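Side-chain contacts in ATP-dependent DNA helicase (Mycobacterium smegmatis, PDB 5V9X), which unwinds RNA:DNA hybrids as an ATP-driven 3'-to-5' helicase that tracks along single-stranded DNA: residues P550-F555 and R619-G624; L572-V577 and H803-A808; A777-E782 and V828-Q833. All blocks are in the same frame, centred on the assembly; numbering follows the deposited sequence.

Contact 1: residues P550-F555 and R619-G624; sequences PDRGMF and RGDSVG. With nucleotides of chain B.
Two irregular loops of the helicase, 550-555 and 619-624, meet at the groove that carries the single-stranded DNA, where Arg-552 reaches the Asp-621/Ser-622 corner beside nucleotides DG6 and DC7 of chain B. Arg-552 NH1 stands 3.8 Å from Asp-621 OD2, a long salt bridge in which the oxygen lies well out of the guanidinium plane, so charge alone links the two. The guanidinium and carboxylate planes are 76° apart, and the side chains cross at about a right angle. Pro-550 CG lies against one face of this guanidinium, toward its rim; the stronger polar partner of Arg-552 is Glu-782 on helix 774-786, which pairs with NE.

These loops form part of the tracking-strand path of Lhr, and segment 550-555 falls in the family's winged-helix region. Asp-621 carries CG anti to its own N (chi1 177°), which sets the carboxylate out of the cytosine plane, near N4 and C5 of DC7 of chain B, while its CB packs 3.5 Å from C4 of DG6 of chain B. Ser-622 OG donates to Asp-621 OD1 at 2.8 Å, arriving 49° out of the carboxylate plane, and itself lies 3.1 Å from N4 of DC7 of chain B. At the backbone of DG6 of chain B, the methyl CE of Met-554 comes within 3.5 Å of phosphate oxygen OP1.

Contact 2: residues L572-V577 and H803-A808; sequences LDEEMV and HQRQRA
Charge carries this contact: Glu-574, the first residue of helix 574-578, meets Arg-805 of helix 801-815 through a single carboxylate oxygen. Arg-805 NH2 donates to Glu-574 OE1 over 2.9 Å at an N-H...O angle of 164°, and OE1 sits in the guanidinium plane, at its edge. Arg-805 NE reaches the same oxygen at 3.3 Å, a weak bond, so two N-H groups of one guanidinium grip one atom. The two planes stand 88° apart, and NH2 meets OE1 from above the carboxylate plane, 46° out of it. The arginine chain runs extended from CG to NE, which lets it span from a helix whose nearest CA, that of Arg-805, is 9.9 Å from the CA of Glu-574.

The pair ties the region of the winged-helix family to that of the DEAD/H-associated family, two parts of Lhr far apart in sequence. The other oxygen, Glu-574 OE2, is held by Arg-781 NE in a salt bridge and weakly by Ser-778 OG, both on helix 774-786, so the carboxylate has a cationic partner at each oxygen and would probably stay ionised.

Capping is the remaining interaction: Asp-573 is the N-cap of helix 574-578, its OD1 accepting from Glu-575 N at 3.0 Å. Its second oxygen, OD2, accepts from Arg-619 N, outside this contact.

Contact 3: residues A777-E782 and V828-Q833; sequences ASRFRE and VRECLQ
Arg-779 leaves its helix with CG anti to the carbonyl carbon (chi1 -61°) and then bends at chi2 (-56°), which turns the guanidinium across toward helix 822-835. Glu-830 comes to meet it on a straight chain, CG anti to its backbone N and extended beyond. The two side chains cross at about a right angle. Arg-779 NH1 donates to Glu-830 OE2 at 2.8 Å, but the N-H...O angle is only 129°, so this is a weak hydrogen bond within a salt bridge. The oxygen lies at the edge of the guanidinium, near its plane.

Beside the charged pair the packing is plain: Cys-831 SG rests 4.0 Å from Arg-779 CG, with CB at much the same distance, so the sulfur lies alongside the aliphatic base of the arginine.

Glu-830 does not depend on Arg-779 alone, because its OE1 forms a salt bridge with Lys-200. Arg-779 in turn has Glu-782 one turn further along its own helix, where the NE to OE1 separation of 3.8 Å is a long, out-of-plane charge contact. Glu-782 OE2 also faces Arg-781 NH2 at 3.6 Å, and the four residues Arg-779, Arg-781, Glu-782 and Glu-830 make up a buried salt-bridge network. Arg-552 brings its NH2 close to that of Arg-779, and the carboxylates around them probably offset this like-charge approach.

The contact joins helices 774-786 and 822-835 of the DEAD/H-associated region. Phe-780 packs on Ile-823, Val-824 and Ala-827 of the second helix and on Leu-812 of helix 801-815, while Arg-781 leans on Arg-805 and Ala-808 of that same third helix.

In the fold
The three contacts cluster, with centres about 11 Å apart for contacts 1 and 2 and about 13 Å for the other two pairings. Helix 774-786 joins them: it supplies a segment of contact 3, Glu-782 for Arg-552 of contact 1 and Arg-781 for Glu-574 of contact 2. Along the chain 550-555, 572-577 and 619-624 come first, then 777-782, 803-808 and 828-833, so contacts 1 and 2 interleave, as do 2 and 3, while contact 1 closes before contact 3 opens. Charged pairs run from loop 550-555 to helix 774-786 and on to helices 574-578 and 822-835, with 801-815 paired to 574-578, so the winged-helix and DEAD/H-associated regions meet beside the bound strand.

Contact 1: residues P550-F555 and R619-G624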
loop_
_atom_site.group_PDB
_atom_site.type_symbol
_atom_site.label_atom_id
_atom_site.label_comp_id
_atom_site.label_asym_id
_atom_site.label_seq_id
_atom_site.Cartn_x
_atom_site.Cartn_y
_atom_site.Cartn_z
ATOM N N PRO A 550 -5.959 8.012 -6.053
ATOM C CA PRO A 550 -6.796 8.224 -7.236
ATOM C C PRO A 550 -8.227 7.753 -7.037
ATOM O O PRO A 550 -8.519 6.867 -6.230
ATOM C CB PRO A 550 -6.093 7.385 -8.308
ATOM C CG PRO A 550 -5.475 6.268 -7.536
ATOM C CD PRO A 550 -5.064 6.851 -6.207
ATOM N N ASP A 551 -9.127 8.367 -7.802
ATOM C CA ASP A 551 -10.510 7.908 -7.899
ATOM C C ASP A 551 -10.536 6.677 -8.792
ATOM O O ASP A 551 -10.408 6.777 -10.015
ATOM C CB ASP A 551 -11.413 9.002 -8.455
ATOM C CG ASP A 551 -11.785 10.042 -7.415
ATOM O OD1 ASP A 551 -11.406 9.874 -6.238
ATOM O OD2 ASP A 551 -12.462 11.029 -7.779
ATOM N N ARG A 552 -10.685 5.508 -8.184
ATOM C CA ARG A 552 -10.902 4.275 -8.922
ATOM C C ARG A 552 -12.378 3.899 -8.883
ATOM O O ARG A 552 -13.145 4.378 -8.043
ATOM C CB ARG A 552 -10.050 3.135 -8.355
ATOM C CG ARG A 552 -8.781 2.876 -9.139
ATOM C CD ARG A 552 -7.553 3.017 -8.266
ATOM N NE ARG A 552 -6.320 2.903 -9.040
ATOM C CZ ARG A 552 -5.102 2.912 -8.509
ATOM N NH1 ARG A 552 -4.948 3.026 -7.194
ATOM N NH2 ARG A 552 -4.036 2.805 -9.290
ATOM N N GLY A 553 -12.769 3.037 -9.813
ATOM C CA GLY A 553 -14.142 2.584 -9.871
ATOM C C GLY A 553 -14.380 1.560 -10.957
ATOM O O GLY A 553 -13.694 1.554 -11.983
ATOM N N MET A 554 -15.358 0.689 -10.740
ATOM C CA MET A 554 -15.651 -0.395 -11.662
ATOM C C MET A 554 -16.893 -0.079 -12.481
ATOM O O MET A 554 -17.852 0.514 -11.980
ATOM C CB MET A 554 -15.845 -1.712 -10.910
ATOM C CG MET A 554 -14.586 -2.212 -10.232
ATOM S SD MET A 554 -14.371 -3.991 -10.418
ATOM C CE MET A 554 -15.769 -4.595 -9.479
ATOM N N PHE A 555 -16.858 -0.474 -13.748
ATOM C CA PHE A 555 -18.014 -0.385 -14.635
ATOM C C PHE A 555 -19.026 -1.442 -14.210
ATOM O O PHE A 555 -18.928 -2.604 -14.609
ATOM C CB PHE A 555 -17.589 -0.596 -16.084
ATOM C CG PHE A 555 -16.848 0.565 -16.695
ATOM C CD1 PHE A 555 -15.599 0.940 -16.227
ATOM C CD2 PHE A 555 -17.385 1.251 -17.773
ATOM C CE1 PHE A 555 -14.915 1.993 -16.805
ATOM C CE2 PHE A 555 -16.701 2.301 -18.356
ATOM C CZ PHE A 555 -15.469 2.676 -17.869
ATOM N N ARG A 619 -7.427 -6.308 -12.778
ATOM C CA ARG A 619 -6.342 -5.778 -11.963
ATOM C C ARG A 619 -6.916 -5.499 -10.581
ATOM O O ARG A 619 -7.712 -4.567 -10.413
ATOM C CB ARG A 619 -5.742 -4.516 -12.577
ATOM C CG ARG A 619 -4.553 -3.969 -11.796
ATOM C CD ARG A 619 -4.098 -2.621 -12.330
ATOM N NE ARG A 619 -3.787 -2.673 -13.755
ATOM C CZ ARG A 619 -2.599 -3.005 -14.250
ATOM N NH1 ARG A 619 -1.602 -3.320 -13.434
ATOM N NH2 ARG A 619 -2.407 -3.024 -15.563
ATOM N N GLY A 620 -6.545 -6.329 -9.608
ATOM C CA GLY A 620 -7.009 -6.166 -8.245
ATOM C C GLY A 620 -6.855 -4.741 -7.767
ATOM O O GLY A 620 -7.847 -4.063 -7.475
ATOM N N ASP A 621 -5.607 -4.271 -7.714
ATOM C CA ASP A 621 -5.317 -2.878 -7.386
ATOM C C ASP A 621 -3.828 -2.577 -7.527
ATOM O O ASP A 621 -2.984 -3.398 -7.147
ATOM C CB ASP A 621 -5.787 -2.545 -5.971
ATOM C CG ASP A 621 -5.433 -1.139 -5.566
ATOM O OD1 ASP A 621 -4.324 -0.944 -5.029
ATOM O OD2 ASP A 621 -6.251 -0.229 -5.813
ATOM N N SER A 622 -3.510 -1.403 -8.065
ATOM C CA SER A 622 -2.146 -0.907 -8.192
ATOM C C SER A 622 -1.247 -1.818 -9.017
ATOM O O SER A 622 -1.595 -2.171 -10.151
ATOM C CB SER A 622 -1.527 -0.675 -6.807
ATOM O OG SER A 622 -2.164 0.421 -6.170
ATOM N N VAL A 623 -0.088 -2.199 -8.480
ATOM C CA VAL A 623 0.988 -2.704 -9.337
ATOM C C VAL A 623 0.913 -4.218 -9.529
ATOM O O VAL A 623 0.963 -4.704 -10.661
ATOM C CB VAL A 623 2.360 -2.250 -8.792
ATOM C CG1 VAL A 623 2.461 -0.734 -8.839
ATOM C CG2 VAL A 623 2.609 -2.746 -7.376
ATOM N N GLY A 624 0.819 -4.997 -8.459
ATOM C CA GLY A 624 0.863 -6.445 -8.550
ATOM C C GLY A 624 2.063 -7.010 -7.816
ATOM O O GLY A 624 2.772 -6.309 -7.088
ATOM P P DG B 6 -11.847 -5.755 -7.280
ATOM O OP1 DG B 6 -13.237 -5.271 -7.123
ATOM O OP2 DG B 6 -10.939 -5.093 -8.245
ATOM O "O5'" DG B 6 -11.137 -5.720 -5.861
ATOM C "C5'" DG B 6 -10.759 -4.501 -5.299
ATOM C "C4'" DG B 6 -10.083 -4.742 -3.973
ATOM O "O4'" DG B 6 -8.886 -5.525 -4.176
ATOM C "C3'" DG B 6 -9.661 -3.477 -3.240
ATOM O "O3'" DG B 6 -10.322 -3.425 -1.994
ATOM C "C2'" DG B 6 -8.137 -3.609 -3.083
ATOM C "C1'" DG B 6 -7.903 -5.103 -3.272
ATOM N N9 DG B 6 -6.591 -5.446 -3.835
ATOM C C8 DG B 6 -6.338 -6.381 -4.814
ATOM N N7 DG B 6 -5.077 -6.486 -5.124
ATOM C C5 DG B 6 -4.443 -5.566 -4.298
ATOM C C6 DG B 6 -3.070 -5.235 -4.186
ATOM O O6 DG B 6 -2.112 -5.707 -4.818
ATOM N N1 DG B 6 -2.853 -4.248 -3.226
ATOM C C2 DG B 6 -3.838 -3.655 -2.470
ATOM N N2 DG B 6 -3.437 -2.723 -1.594
ATOM N N3 DG B 6 -5.127 -3.957 -2.563
ATOM C C4 DG B 6 -5.359 -4.916 -3.494
ATOM P P DC B 7 -11.365 -2.248 -1.682
ATOM O OP1 DC B 7 -12.628 -2.857 -1.217
ATOM O OP2 DC B 7 -11.373 -1.320 -2.832
ATOM O "O5'" DC B 7 -10.695 -1.513 -0.447
ATOM C "C5'" DC B 7 -10.037 -2.289 0.538
ATOM C "C4'" DC B 7 -8.891 -1.514 1.145
ATOM O "O4'" DC B 7 -7.798 -1.455 0.215
ATOM C "C3'" DC B 7 -9.217 -0.062 1.469
ATOM O "O3'" DC B 7 -9.507 0.061 2.849
ATOM C "C2'" DC B 7 -7.945 0.714 1.084
ATOM C "C1'" DC B 7 -6.995 -0.365 0.569
ATOM N N1 DC B 7 -6.219 0.066 -0.622
ATOM C C2 DC B 7 -4.848 0.311 -0.501
ATOM O O2 DC B 7 -4.304 0.151 0.599
ATOM N N3 DC B 7 -4.153 0.712 -1.595
ATOM C C4 DC B 7 -4.782 0.874 -2.760
ATOM N N4 DC B 7 -4.057 1.272 -3.811
ATOM C C5 DC B 7 -6.180 0.635 -2.899
ATOM C C6 DC B 7 -6.853 0.237 -1.817
#

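Contact 2: residues L572-V577 and H803-A808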
loop_
_atom_site.group_PDB
_atom_site.type_symbol
_atom_site.label_atom_id
_atom_site.label_comp_id
_atom_site.label_asym_id
_atom_site.label_seq_id
_atom_site.Cartn_x
_atom_site.Cartn_y
_atom_site.Cartn_z
ATOM N N LEU A 572 -17.031 -4.839 -14.345
ATOM C CA LEU A 572 -15.858 -5.035 -15.186
ATOM C C LEU A 572 -14.828 -3.961 -14.868
ATOM O O LEU A 572 -15.175 -2.843 -14.475
ATOM C CB LEU A 572 -16.212 -5.005 -16.678
ATOM C CG LEU A 572 -16.722 -6.313 -17.285
ATOM C CD1 LEU A 572 -17.092 -6.125 -18.747
ATOM C CD2 LEU A 572 -15.673 -7.400 -17.133
ATOM N N ASP A 573 -13.558 -4.314 -15.048
ATOM C CA ASP A 573 -12.465 -3.404 -14.738
ATOM C C ASP A 573 -12.390 -2.283 -15.768
ATOM O O ASP A 573 -12.668 -2.482 -16.953
ATOM C CB ASP A 573 -11.141 -4.171 -14.691
ATOM C CG ASP A 573 -10.043 -3.410 -13.966
ATOM O OD1 ASP A 573 -9.771 -2.247 -14.331
ATOM O OD2 ASP A 573 -9.450 -3.979 -13.024
ATOM N N GLU A 574 -12.003 -1.093 -15.298
ATOM C CA GLU A 574 -11.884 0.066 -16.181
ATOM C C GLU A 574 -10.926 -0.198 -17.337
ATOM O O GLU A 574 -11.154 0.283 -18.453
ATOM C CB GLU A 574 -11.432 1.286 -15.372
ATOM C CG GLU A 574 -11.055 2.505 -16.196
ATOM C CD GLU A 574 -10.822 3.734 -15.338
ATOM O OE1 GLU A 574 -11.441 3.826 -14.256
ATOM O OE2 GLU A 574 -10.021 4.606 -15.738
ATOM N N GLU A 575 -9.860 -0.967 -17.097
ATOM C CA GLU A 575 -8.938 -1.318 -18.171
ATOM C C GLU A 575 -9.523 -2.390 -19.083
ATOM O O GLU A 575 -9.399 -2.298 -20.310
ATOM C CB GLU A 575 -7.604 -1.781 -17.588
ATOM C CG GLU A 575 -6.870 -0.712 -16.796
ATOM C CD GLU A 575 -5.554 -1.206 -16.228
ATOM O OE1 GLU A 575 -4.944 -2.113 -16.836
ATOM O OE2 GLU A 575 -5.132 -0.688 -15.172
ATOM N N MET A 576 -10.152 -3.416 -18.504
ATOM C CA MET A 576 -10.830 -4.425 -19.314
ATOM C C MET A 576 -11.898 -3.793 -20.198
ATOM O O MET A 576 -12.092 -4.209 -21.346
ATOM C CB MET A 576 -11.442 -5.496 -18.407
ATOM C CG MET A 576 -12.438 -6.423 -19.097
ATOM S SD MET A 576 -11.706 -7.418 -20.415
ATOM C CE MET A 576 -13.176 -8.133 -21.148
ATOM N N VAL A 577 -12.589 -2.773 -19.683
ATOM C CA VAL A 577 -13.626 -2.101 -20.461
ATOM C C VAL A 577 -13.017 -1.288 -21.598
ATOM O O VAL A 577 -13.604 -1.193 -22.684
ATOM C CB VAL A 577 -14.492 -1.228 -19.533
ATOM C CG1 VAL A 577 -15.420 -0.338 -20.338
ATOM C CG2 VAL A 577 -15.301 -2.104 -18.594
ATOM N N HIS A 803 -17.144 11.526 -15.620
ATOM C CA HIS A 803 -16.783 12.829 -16.165
ATOM C C HIS A 803 -15.273 12.999 -16.258
ATOM O O HIS A 803 -14.774 13.609 -17.211
ATOM C CB HIS A 803 -17.399 13.934 -15.311
ATOM C CG HIS A 803 -17.220 15.307 -15.877
ATOM N ND1 HIS A 803 -16.500 16.289 -15.232
ATOM C CD2 HIS A 803 -17.665 15.861 -17.029
ATOM C CE1 HIS A 803 -16.513 17.390 -15.961
ATOM N NE2 HIS A 803 -17.212 17.157 -17.057
ATOM N N GLN A 804 -14.531 12.484 -15.273
ATOM C CA GLN A 804 -13.079 12.433 -15.399
ATOM C C GLN A 804 -12.676 11.690 -16.665
ATOM O O GLN A 804 -11.858 12.179 -17.450
ATOM C CB GLN A 804 -12.460 11.765 -14.168
ATOM C CG GLN A 804 -12.361 12.652 -12.940
ATOM C CD GLN A 804 -11.536 12.025 -11.830
ATOM O OE1 GLN A 804 -10.914 10.980 -12.019
ATOM N NE2 GLN A 804 -11.526 12.661 -10.665
ATOM N N ARG A 805 -13.266 10.514 -16.889
ATOM C CA ARG A 805 -12.932 9.714 -18.064
ATOM C C ARG A 805 -13.217 10.473 -19.353
ATOM O O ARG A 805 -12.377 10.517 -20.258
ATOM C CB ARG A 805 -13.714 8.403 -18.037
ATOM C CG ARG A 805 -13.310 7.473 -16.921
ATOM C CD ARG A 805 -14.428 6.516 -16.589
ATOM N NE ARG A 805 -13.988 5.481 -15.664
ATOM C CZ ARG A 805 -14.813 4.697 -14.983
ATOM N NH1 ARG A 805 -16.125 4.836 -15.122
ATOM N NH2 ARG A 805 -14.326 3.773 -14.166
ATOM N N GLN A 806 -14.402 11.077 -19.452
ATOM C CA GLN A 806 -14.780 11.782 -20.674
ATOM C C GLN A 806 -13.826 12.934 -20.966
ATOM O O GLN A 806 -13.324 13.070 -22.087
ATOM C CB GLN A 806 -16.218 12.284 -20.560
ATOM C CG GLN A 806 -16.664 13.172 -21.707
ATOM C CD GLN A 806 -18.117 13.582 -21.585
ATOM O OE1 GLN A 806 -18.433 14.768 -21.481
ATOM N NE2 GLN A 806 -19.011 12.601 -21.596
ATOM N N ARG A 807 -13.555 13.771 -19.962
ATOM C CA ARG A 807 -12.666 14.908 -20.178
ATOM C C ARG A 807 -11.220 14.461 -20.358
ATOM O O ARG A 807 -10.487 15.040 -21.166
ATOM C CB ARG A 807 -12.782 15.897 -19.019
ATOM C CG ARG A 807 -14.123 16.609 -18.934
ATOM C CD ARG A 807 -14.394 17.449 -20.174
ATOM N NE ARG A 807 -15.572 18.296 -20.001
ATOM C CZ ARG A 807 -16.819 17.895 -20.224
ATOM N NH1 ARG A 807 -17.053 16.655 -20.634
ATOM N NH2 ARG A 807 -17.832 18.729 -20.038
ATOM N N ALA A 808 -10.788 13.437 -19.615
ATOM C CA ALA A 808 -9.415 12.959 -19.754
ATOM C C ALA A 808 -9.198 12.292 -21.107
ATOM O O ALA A 808 -8.176 12.522 -21.765
ATOM C CB ALA A 808 -9.066 11.994 -18.621
#

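Contact 3: residues A777-E782 and V828-Q833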
loop_
_atom_site.group_PDB
_atom_site.type_symbol
_atom_site.label_atom_id
_atom_site.label_comp_id
_atom_site.label_asym_id
_atom_site.label_seq_id
_atom_site.Cartn_x
_atom_site.Cartn_y
_atom_site.Cartn_z
ATOM N N ALA A 777 -4.198 4.615 -20.597
ATOM C CA ALA A 777 -5.405 5.433 -20.592
ATOM C C ALA A 777 -5.875 5.714 -19.171
ATOM O O ALA A 777 -6.255 6.845 -18.846
ATOM C CB ALA A 777 -6.509 4.749 -21.399
ATOM N N SER A 778 -5.839 4.699 -18.304
ATOM C CA SER A 778 -6.263 4.889 -16.919
ATOM C C SER A 778 -5.297 5.795 -16.167
ATOM O O SER A 778 -5.717 6.730 -15.475
ATOM C CB SER A 778 -6.388 3.538 -16.216
ATOM O OG SER A 778 -7.446 2.771 -16.762
ATOM N N ARG A 779 -3.995 5.534 -16.289
ATOM C CA ARG A 779 -3.022 6.325 -15.549
ATOM C C ARG A 779 -2.873 7.733 -16.112
ATOM O O ARG A 779 -2.432 8.630 -15.385
ATOM C CB ARG A 779 -1.673 5.605 -15.521
ATOM C CG ARG A 779 -1.726 4.237 -14.843
ATOM C CD ARG A 779 -2.271 4.337 -13.422
ATOM N NE ARG A 779 -2.542 3.027 -12.835
ATOM C CZ ARG A 779 -1.743 2.409 -11.971
ATOM N NH1 ARG A 779 -0.612 2.984 -11.583
ATOM N NH2 ARG A 779 -2.074 1.217 -11.490
ATOM N N PHE A 780 -3.237 7.956 -17.377
ATOM C CA PHE A 780 -3.303 9.325 -17.880
ATOM C C PHE A 780 -4.464 10.081 -17.245
ATOM O O PHE A 780 -4.356 11.283 -16.977
ATOM C CB PHE A 780 -3.430 9.333 -19.404
ATOM C CG PHE A 780 -3.503 10.715 -20.001
ATOM C CD1 PHE A 780 -2.351 11.379 -20.387
ATOM C CD2 PHE A 780 -4.727 11.348 -20.180
ATOM C CE1 PHE A 780 -2.414 12.649 -20.940
ATOM C CE2 PHE A 780 -4.797 12.619 -20.727
ATOM C CZ PHE A 780 -3.640 13.269 -21.109
ATOM N N ARG A 781 -5.585 9.396 -17.008
ATOM C CA ARG A 781 -6.720 10.034 -16.350
ATOM C C ARG A 781 -6.389 10.386 -14.905
ATOM O O ARG A 781 -6.608 11.522 -14.465
ATOM C CB ARG A 781 -7.946 9.122 -16.410
ATOM C CG ARG A 781 -9.092 9.588 -15.526
ATOM C CD ARG A 781 -10.197 8.551 -15.435
ATOM N NE ARG A 781 -9.708 7.249 -14.985
ATOM C CZ ARG A 781 -9.428 6.949 -13.720
ATOM N NH1 ARG A 781 -9.575 7.861 -12.768
ATOM N NH2 ARG A 781 -8.993 5.736 -13.406
ATOM N N GLU A 782 -5.865 9.416 -14.146
ATOM C CA GLU A 782 -5.511 9.674 -12.753
ATOM C C GLU A 782 -4.461 10.776 -12.645
ATOM O O GLU A 782 -4.501 11.592 -11.717
ATOM C CB GLU A 782 -5.012 8.388 -12.089
ATOM C CG GLU A 782 -6.029 7.251 -12.045
ATOM C CD GLU A 782 -5.441 5.961 -11.491
ATOM O OE1 GLU A 782 -4.230 5.944 -11.178
ATOM O OE2 GLU A 782 -6.185 4.963 -11.371
ATOM N N VAL A 828 3.438 7.957 -18.875
ATOM C CA VAL A 828 4.409 6.973 -19.343
ATOM C C VAL A 828 5.434 6.679 -18.254
ATOM O O VAL A 828 5.884 5.537 -18.095
ATOM C CB VAL A 828 5.082 7.457 -20.641
ATOM C CG1 VAL A 828 6.079 6.433 -21.136
ATOM C CG2 VAL A 828 4.047 7.721 -21.716
ATOM N N ARG A 829 5.814 7.701 -17.484
ATOM C CA ARG A 829 6.777 7.504 -16.405
ATOM C C ARG A 829 6.229 6.555 -15.344
ATOM O O ARG A 829 6.946 5.667 -14.867
ATOM C CB ARG A 829 7.146 8.859 -15.795
ATOM C CG ARG A 829 8.503 8.931 -15.110
ATOM C CD ARG A 829 8.461 8.364 -13.704
ATOM N NE ARG A 829 7.311 8.838 -12.942
ATOM C CZ ARG A 829 6.876 8.265 -11.824
ATOM N NH1 ARG A 829 7.497 7.196 -11.344
ATOM N NH2 ARG A 829 5.818 8.755 -11.189
ATOM N N GLU A 830 4.958 6.719 -14.965
ATOM C CA GLU A 830 4.388 5.860 -13.930
ATOM C C GLU A 830 4.233 4.425 -14.418
ATOM O O GLU A 830 4.561 3.481 -13.690
ATOM C CB GLU A 830 3.039 6.407 -13.462
ATOM C CG GLU A 830 2.384 5.534 -12.396
ATOM C CD GLU A 830 1.053 6.070 -11.904
ATOM O OE1 GLU A 830 0.560 7.069 -12.466
ATOM O OE2 GLU A 830 0.499 5.485 -10.948
ATOM N N CYS A 831 3.736 4.241 -15.644
ATOM C CA CYS A 831 3.523 2.893 -16.163
ATOM C C CYS A 831 4.830 2.110 -16.225
ATOM O O CYS A 831 4.911 0.974 -15.744
ATOM C CB CYS A 831 2.875 2.957 -17.548
ATOM S SG CYS A 831 1.182 3.589 -17.569
ATOM N N LEU A 832 5.870 2.711 -16.807
ATOM C CA LEU A 832 7.108 1.981 -17.056
ATOM C C LEU A 832 7.927 1.784 -15.783
ATOM O O LEU A 832 8.562 0.737 -15.611
ATOM C CB LEU A 832 7.940 2.710 -18.111
ATOM C CG LEU A 832 7.298 2.953 -19.480
ATOM C CD1 LEU A 832 8.260 3.704 -20.381
ATOM C CD2 LEU A 832 6.873 1.647 -20.128
ATOM N N GLN A 833 7.930 2.768 -14.884
ATOM C CA GLN A 833 8.768 2.720 -13.689
ATOM C C GLN A 833 8.034 2.224 -12.451
ATOM O O GLN A 833 8.597 1.443 -11.678
ATOM C CB GLN A 833 9.357 4.101 -13.396
ATOM C CG GLN A 833 10.246 4.659 -14.489
ATOM C CD GLN A 833 10.860 5.986 -14.097
ATOM O OE1 GLN A 833 10.741 6.423 -12.950
ATOM N NE2 GLN A 833 11.520 6.638 -15.046
#